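Local atomic coordinates of DNA-binding response regulator, merR family (Colwellia psychrerythraea, PDB entry 3CNB), a protein that probably acts as a phosphorylation-controlled DNA-binding response regulator, of which this chain is the signal receiver domain. Residues 100-104 / 105-109; 113-117 / 118-122; 92-96 / 97-101. All coordinates share one frame; numbering follows the deposited sequence.

Contact 1: 100-104 / 105-109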
loop_
_atom_site.group_PDB
_atom_site.type_symbol
_atom_site.label_atom_id
_atom_site.label_comp_id
_atom_site.label_asym_id
_atom_site.label_seq_id
_atom_site.Cartn_x
_atom_site.Cartn_y
_atom_site.Cartn_z
ATOM N N SER A 100 -6.147 2.497 -14.139
ATOM C CA SER A 100 -6.024 1.381 -15.073
ATOM C C SER A 100 -4.589 0.854 -15.117
ATOM O O SER A 100 -4.380 -0.345 -15.183
ATOM C CB SER A 100 -6.475 1.791 -16.474
ATOM O OG SER A 100 -7.885 1.991 -16.523
ATOM N N ARG A 101 -3.617 1.763 -15.089
ATOM C CA ARG A 101 -2.191 1.401 -15.109
ATOM C C ARG A 101 -1.772 0.694 -13.842
ATOM O O ARG A 101 -1.145 -0.361 -13.896
ATOM C CB ARG A 101 -1.332 2.653 -15.235
ATOM C CG ARG A 101 -1.123 3.130 -16.626
ATOM C CD ARG A 101 -0.072 4.223 -16.608
ATOM N NE ARG A 101 1.268 3.689 -16.419
ATOM C CZ ARG A 101 2.281 4.375 -15.900
ATOM N NH1 ARG A 101 2.105 5.632 -15.499
ATOM N NH2 ARG A 101 3.469 3.799 -15.783
ATOM N N ILE A 102 -2.092 1.282 -12.692
ATOM C CA ILE A 102 -1.687 0.660 -11.446
ATOM C C ILE A 102 -2.321 -0.732 -11.238
ATOM O O ILE A 102 -1.645 -1.691 -10.805
ATOM C CB ILE A 102 -1.827 1.612 -10.221
ATOM C CG1 ILE A 102 -0.869 1.184 -9.101
ATOM C CG2 ILE A 102 -3.290 1.707 -9.712
ATOM C CD1 ILE A 102 0.622 1.307 -9.441
ATOM N N VAL A 103 -3.601 -0.857 -11.580
ATOM C CA VAL A 103 -4.285 -2.120 -11.459
ATOM C C VAL A 103 -3.676 -3.164 -12.410
ATOM O O VAL A 103 -3.414 -4.310 -12.001
ATOM C CB VAL A 103 -5.839 -1.950 -11.608
ATOM C CG1 VAL A 103 -6.523 -3.284 -11.734
ATOM C CG2 VAL A 103 -6.386 -1.181 -10.388
ATOM N N ALA A 104 -3.397 -2.762 -13.648
ATOM C CA ALA A 104 -2.827 -3.702 -14.635
ATOM C C ALA A 104 -1.423 -4.161 -14.227
ATOM O O ALA A 104 -1.000 -5.256 -14.588
ATOM C CB ALA A 104 -2.780 -3.070 -15.991
ATOM N N LEU A 105 -0.739 -3.332 -13.439
ATOM C CA LEU A 105 0.586 -3.647 -12.878
ATOM C C LEU A 105 0.556 -4.526 -11.626
ATOM O O LEU A 105 1.615 -4.901 -11.117
ATOM C CB LEU A 105 1.384 -2.362 -12.650
ATOM C CG LEU A 105 1.860 -1.755 -13.980
ATOM C CD1 LEU A 105 2.415 -0.362 -13.797
ATOM C CD2 LEU A 105 2.897 -2.652 -14.706
ATOM N N GLY A 106 -0.649 -4.872 -11.148
ATOM C CA GLY A 106 -0.796 -5.795 -10.034
ATOM C C GLY A 106 -1.445 -5.306 -8.737
ATOM O O GLY A 106 -1.742 -6.118 -7.867
ATOM N N ALA A 107 -1.664 -4.003 -8.590
ATOM C CA ALA A 107 -2.419 -3.455 -7.447
ATOM C C ALA A 107 -3.879 -3.958 -7.460
ATOM O O ALA A 107 -4.451 -4.123 -8.532
ATOM C CB ALA A 107 -2.390 -1.938 -7.471
ATOM N N GLU A 108 -4.473 -4.194 -6.287
ATOM C CA GLU A 108 -5.878 -4.675 -6.221
ATOM C C GLU A 108 -6.832 -3.584 -6.650
ATOM O O GLU A 108 -7.891 -3.835 -7.245
ATOM C CB GLU A 108 -6.264 -5.122 -4.798
ATOM C CG GLU A 108 -5.459 -6.262 -4.255
ATOM C CD GLU A 108 -5.501 -7.477 -5.128
ATOM O OE1 GLU A 108 -6.580 -7.783 -5.697
ATOM O OE2 GLU A 108 -4.448 -8.136 -5.238
ATOM N N THR A 109 -6.440 -2.362 -6.318
ATOM C CA THR A 109 -7.268 -1.197 -6.494
ATOM C C THR A 109 -6.458 0.046 -6.169
ATOM O O THR A 109 -5.308 -0.041 -5.727
ATOM C CB THR A 109 -8.536 -1.274 -5.598
ATOM O OG1 THR A 109 -9.429 -0.212 -5.954
ATOM C CG2 THR A 109 -8.177 -1.234 -4.102
#
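I102 meets A107 at the end of helix 96-104 through its CG1 branch, 3.8 Å from A107 CB, although the CB bond of I102 leads away from the turn. CG1 lies anti to the backbone N of I102 (chi1 -155°), which puts CG1 beside A107 CB, whose own bond points back at the helix. V103, one residue on, turns its flank to the departing chain: its CG2 sits 4.0 Å from T109 CA, and its CA approaches A107 O in a C-H...O contact of 3.6 Å. L105 folds the other way, laying CB, CG and CD1 over the carbonyl of R101, with CG 3.3 Å from R101 O. On the inner side, F70 of helix 69-77 touches both I102 and L105, while A107 packs on V87.

Two backbone bonds hold the turn between these side chains: A107 N to I102 O at 3.2 Å, and G106 N to V103 O at 2.9 Å, the latter donor standing well above the carbonyl plane. G106 has a positive phi of 117°, where a CB would jam against the preceding carbonyl. This pair of bonds and the glycine make a Schellman motif, ending the helix before strand 109-112 of the CheY-like receiver fold.

Contact 2: 113-117 / 118-122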
loop_
_atom_site.group_PDB
_atom_site.type_symbol
_atom_site.label_atom_id
_atom_site.label_comp_id
_atom_site.label_asym_id
_atom_site.label_seq_id
_atom_site.Cartn_x
_atom_site.Cartn_y
_atom_site.Cartn_z
ATOM N N LYS A 113 -7.337 10.514 -2.981
ATOM C CA LYS A 113 -7.238 11.308 -1.751
ATOM C C LYS A 113 -8.174 12.516 -1.847
ATOM O O LYS A 113 -8.286 13.097 -2.915
ATOM C CB LYS A 113 -5.786 11.702 -1.447
ATOM C CG LYS A 113 -4.928 10.502 -1.022
ATOM C CD LYS A 113 -3.532 10.899 -0.631
ATOM C CE LYS A 113 -2.615 9.699 -0.655
ATOM N NZ LYS A 113 -1.183 10.124 -0.663
ATOM N N PRO A 114 -8.896 12.865 -0.753
ATOM C CA PRO A 114 -8.811 12.298 0.601
ATOM C C PRO A 114 -9.404 10.905 0.602
ATOM O O PRO A 114 -10.392 10.660 -0.077
ATOM C CB PRO A 114 -9.632 13.269 1.462
ATOM C CG PRO A 114 -10.590 13.928 0.503
ATOM C CD PRO A 114 -9.974 13.873 -0.869
ATOM N N LEU A 115 -8.756 10.002 1.323
ATOM C CA LEU A 115 -9.078 8.586 1.304
ATOM C C LEU A 115 -10.446 8.295 1.919
ATOM O O LEU A 115 -10.768 8.826 2.968
ATOM C CB LEU A 115 -7.976 7.840 2.046
ATOM C CG LEU A 115 -7.856 6.342 1.817
ATOM C CD1 LEU A 115 -6.412 5.982 1.740
ATOM C CD2 LEU A 115 -8.556 5.580 2.931
ATOM N N ASN A 116 -11.257 7.477 1.254
ATOM C CA ASN A 116 -12.531 7.052 1.836
ATOM C C ASN A 116 -12.264 5.894 2.805
ATOM O O ASN A 116 -12.078 4.754 2.390
ATOM C CB ASN A 116 -13.521 6.637 0.748
ATOM C CG ASN A 116 -14.951 6.447 1.287
ATOM O OD1 ASN A 116 -15.153 5.963 2.387
ATOM N ND2 ASN A 116 -15.934 6.847 0.504
ATOM N N PHE A 117 -12.226 6.207 4.099
ATOM C CA PHE A 117 -11.906 5.218 5.117
ATOM C C PHE A 117 -13.004 4.157 5.370
ATOM O O PHE A 117 -12.705 3.063 5.818
ATOM C CB PHE A 117 -11.494 5.920 6.413
ATOM C CG PHE A 117 -10.093 6.468 6.385
ATOM C CD1 PHE A 117 -9.023 5.672 6.754
ATOM C CD2 PHE A 117 -9.851 7.781 5.994
ATOM C CE1 PHE A 117 -7.723 6.166 6.739
ATOM C CE2 PHE A 117 -8.555 8.292 5.970
ATOM C CZ PHE A 117 -7.489 7.485 6.343
ATOM N N THR A 118 -14.263 4.480 5.096
ATOM C CA THR A 118 -15.330 3.449 5.096
ATOM C C THR A 118 -15.094 2.365 4.027
ATOM O O THR A 118 -15.134 1.154 4.299
ATOM C CB THR A 118 -16.700 4.108 4.862
ATOM O OG1 THR A 118 -16.962 5.003 5.943
ATOM C CG2 THR A 118 -17.840 3.076 4.781
ATOM N N LEU A 119 -14.847 2.805 2.806
ATOM C CA LEU A 119 -14.504 1.866 1.744
ATOM C C LEU A 119 -13.210 1.067 2.027
ATOM O O LEU A 119 -13.165 -0.146 1.825
ATOM C CB LEU A 119 -14.416 2.624 0.433
ATOM C CG LEU A 119 -14.036 1.846 -0.838
ATOM C CD1 LEU A 119 -14.967 0.644 -1.113
ATOM C CD2 LEU A 119 -13.999 2.806 -2.018
ATOM N N LEU A 120 -12.177 1.743 2.525
ATOM C CA LEU A 120 -10.930 1.071 2.880
ATOM C C LEU A 120 -11.090 0.004 3.946
ATOM O O LEU A 120 -10.537 -1.083 3.810
ATOM C CB LEU A 120 -9.860 2.083 3.309
ATOM C CG LEU A 120 -8.554 1.432 3.815
ATOM C CD1 LEU A 120 -7.746 0.830 2.623
ATOM C CD2 LEU A 120 -7.693 2.380 4.662
ATOM N N GLU A 121 -11.853 0.310 4.990
ATOM C CA GLU A 121 -12.151 -0.650 6.060
ATOM C C GLU A 121 -12.702 -1.976 5.501
ATOM O O GLU A 121 -12.194 -3.038 5.836
ATOM C CB GLU A 121 -13.123 -0.029 7.067
ATOM C CG GLU A 121 -13.289 -0.812 8.381
ATOM C CD GLU A 121 -14.528 -1.705 8.423
ATOM O OE1 GLU A 121 -14.807 -2.270 9.504
ATOM O OE2 GLU A 121 -15.234 -1.841 7.395
ATOM N N LYS A 122 -13.714 -1.891 4.635
ATOM C CA LYS A 122 -14.336 -3.059 3.988
ATOM C C LYS A 122 -13.348 -3.775 3.084
ATOM O O LYS A 122 -13.219 -5.000 3.145
ATOM C CB LYS A 122 -15.495 -2.587 3.111
ATOM C CG LYS A 122 -16.392 -3.690 2.564
ATOM C CD LYS A 122 -17.714 -3.654 3.289
ATOM C CE LYS A 122 -18.768 -4.471 2.597
ATOM N NZ LYS A 122 -20.087 -4.071 3.136
HETATM O O HOH W 1 -15.690 7.269 4.761
#
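N116 reaches forward over the first turn of helix 117-129 to L119, and the two side chains cross at about a right angle. Its CB starts this approach 4.1 Å from L119 CB. The next bond leads on along the turn, because CG stands anti to the backbone N (chi1 -169°), and CG itself meets L119 N and CB. At the tip, OD1 accepts from L119 N at 3.2 Å. That bond is nearly straight at hydrogen (173°), yet the donor lies far above the amide's carbonyl plane and does not meet a lone pair. A water donates to the same OD1 at 2.8 Å and accepts from T118 N, so it bridges the amide to the N-H of T118, the residue before L119.

N116 is therefore the N-cap of the helix, and its own backbone O takes L120 N at 3.0 Å. The residues flanking this cap, L115 before it and L120 in the first turn, form a hydrophobic staple: their CD2 methyls meet at 3.7 Å. L115 CD2 also sits over the centre of one face of the F117 ring, 3.7 Å above its plane, while F117 and L120 run side by side in the same direction. Helix 18-31 covers this apolar group, with F27 edge-to-face to F117 and L24 against L120. Upstream, a cis peptide joins K113 to P114, as in other receiver domains, and K113 NZ makes salt bridges with E15 and with D61, the predicted phosphorylation site.

Contact 3: 92-96 / 97-101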
loop_
_atom_site.group_PDB
_atom_site.type_symbol
_atom_site.label_atom_id
_atom_site.label_comp_id
_atom_site.label_asym_id
_atom_site.label_seq_id
_atom_site.Cartn_x
_atom_site.Cartn_y
_atom_site.Cartn_z
ATOM N N GLY A 92 -3.255 11.182 -5.048
ATOM C CA GLY A 92 -4.010 12.434 -4.956
ATOM C C GLY A 92 -4.993 12.529 -6.104
ATOM O O GLY A 92 -6.151 12.113 -5.979
ATOM N N ALA A 93 -4.530 13.051 -7.234
ATOM C CA ALA A 93 -5.378 13.145 -8.417
ATOM C C ALA A 93 -5.575 11.777 -9.101
ATOM O O ALA A 93 -4.723 11.339 -9.886
ATOM C CB ALA A 93 -4.824 14.194 -9.401
ATOM N N LEU A 94 -6.681 11.100 -8.768
ATOM C CA LEU A 94 -7.141 9.930 -9.522
ATOM C C LEU A 94 -7.521 10.340 -10.934
ATOM O O LEU A 94 -8.378 11.211 -11.128
ATOM C CB LEU A 94 -8.403 9.300 -8.913
ATOM C CG LEU A 94 -8.511 8.230 -7.830
ATOM C CD1 LEU A 94 -9.879 7.568 -7.895
ATOM C CD2 LEU A 94 -7.451 7.190 -7.938
ATOM N N THR A 95 -6.873 9.728 -11.917
ATOM C CA THR A 95 -7.420 9.686 -13.258
ATOM C C THR A 95 -7.629 8.217 -13.571
ATOM O O THR A 95 -7.074 7.350 -12.893
ATOM C CB THR A 95 -6.486 10.313 -14.313
ATOM O OG1 THR A 95 -5.338 9.486 -14.481
ATOM C CG2 THR A 95 -6.049 11.700 -13.913
ATOM N N ASP A 96 -8.406 7.935 -14.607
ATOM C CA ASP A 96 -8.691 6.566 -14.976
ATOM C C ASP A 96 -7.531 5.879 -15.680
ATOM O O ASP A 96 -7.404 4.670 -15.606
ATOM C CB ASP A 96 -9.998 6.476 -15.761
ATOM C CG ASP A 96 -11.223 6.699 -14.871
ATOM O OD1 ASP A 96 -11.278 6.106 -13.757
ATOM O OD2 ASP A 96 -12.124 7.468 -15.284
ATOM N N ASP A 97 -6.673 6.656 -16.329
ATOM C CA ASP A 97 -5.421 6.129 -16.850
ATOM C C ASP A 97 -4.491 5.639 -15.718
ATOM O O ASP A 97 -3.952 4.550 -15.806
ATOM C CB ASP A 97 -4.716 7.166 -17.722
ATOM C CG ASP A 97 -3.647 6.544 -18.624
ATOM O OD1 ASP A 97 -4.024 5.827 -19.590
ATOM O OD2 ASP A 97 -2.436 6.775 -18.373
ATOM N N ASN A 98 -4.328 6.427 -14.657
ATOM C CA ASN A 98 -3.512 6.016 -13.498
ATOM C C ASN A 98 -4.036 4.801 -12.728
ATOM O O ASN A 98 -3.267 3.919 -12.333
ATOM C CB ASN A 98 -3.319 7.187 -12.536
ATOM C CG ASN A 98 -2.299 8.213 -13.042
ATOM O OD1 ASN A 98 -1.547 7.965 -13.992
ATOM N ND2 ASN A 98 -2.270 9.373 -12.395
ATOM N N VAL A 99 -5.345 4.764 -12.507
ATOM C CA VAL A 99 -6.019 3.584 -11.954
ATOM C C VAL A 99 -5.848 2.354 -12.857
ATOM O O VAL A 99 -5.439 1.298 -12.392
ATOM C CB VAL A 99 -7.535 3.843 -11.695
ATOM C CG1 VAL A 99 -8.254 2.550 -11.266
ATOM C CG2 VAL A 99 -7.711 4.885 -10.616
ATOM N N SER A 100 -6.147 2.497 -14.139
ATOM C CA SER A 100 -6.024 1.381 -15.073
ATOM C C SER A 100 -4.589 0.854 -15.117
ATOM O O SER A 100 -4.380 -0.345 -15.183
ATOM C CB SER A 100 -6.475 1.791 -16.474
ATOM O OG SER A 100 -7.885 1.991 -16.523
ATOM N N ARG A 101 -3.617 1.763 -15.089
ATOM C CA ARG A 101 -2.191 1.401 -15.109
ATOM C C ARG A 101 -1.772 0.694 -13.842
ATOM O O ARG A 101 -1.145 -0.361 -13.896
ATOM C CB ARG A 101 -1.332 2.653 -15.235
ATOM C CG ARG A 101 -1.123 3.130 -16.626
ATOM C CD ARG A 101 -0.072 4.223 -16.608
ATOM N NE ARG A 101 1.268 3.689 -16.419
ATOM C CZ ARG A 101 2.281 4.375 -15.900
ATOM N NH1 ARG A 101 2.105 5.632 -15.499
ATOM N NH2 ARG A 101 3.469 3.799 -15.783
#
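T95 and N98 meet at the start of helix 96-104 by both polar and van der Waals contact. Of the hydrogen bonds, the cap comes first: T95 OG1 accepts from N98 N at 3.2 Å, an almost straight bond. The hydroxyl is brought over the turn because OG1 lies between the backbone N and the carbonyl carbon (chi1 69°). T95 O then receives V99 N at 3.1 Å. D96 O is gripped twice by one residue, from S100 N and from S100 OG, each at 2.9 Å and arriving from opposite faces of the carbonyl plane; the serine hydroxyl is thereby tied back to its own helix.

T95 is thus the N-cap, and the leucine before it pairs with the valine four residues after it as a hydrophobic staple, bracketing the cap where the loop after strand 86-91 enters the helix. In this apolar group L94 CD2 presses on V99 CG2 at 3.5 Å. The same V99 methyl lies 3.4 Å from T95 O, and C110 of strand 109-112 touches both L94 and V99.

The remaining contacts are van der Waals ones around the hydroxyl. N98 crosses T95 obliquely, its CB and CG each 3.6 Å from T95 OG1, and ND2 of the carboxamide also lies beside that hydroxyl. An alanine here keeps the backbone N-H of the cap but removes the carboxamide, which would probably leave a gap beside T95 OG1.

As for charge, D96 and D97 carry carboxylates in the first turn, where the partial positive end of the helix would probably stabilise them.

How the contacts relate
Contacts 3 and 1 are the two ends of helix 96-104: they share S100 and R101, their centres lie 10 Å apart, and one caps its start while the other terminates it. Contact 2 begins the next helix, 117-129, after the chain has passed through strand 109-112; its centre is 18 Å from contact 1 and 16 Å from contact 3. Its closest link to the others is to contact 3, where K113 CB packs on G92 CA at 4.0 Å. K113, the residue that touches G92, is also the one that ties contact 2 to the predicted phosphorylation site at D61. The loop of contact 3 follows the neighbouring strand 86-91, so the two N-capped helix starts flank the same end of the parallel sheet.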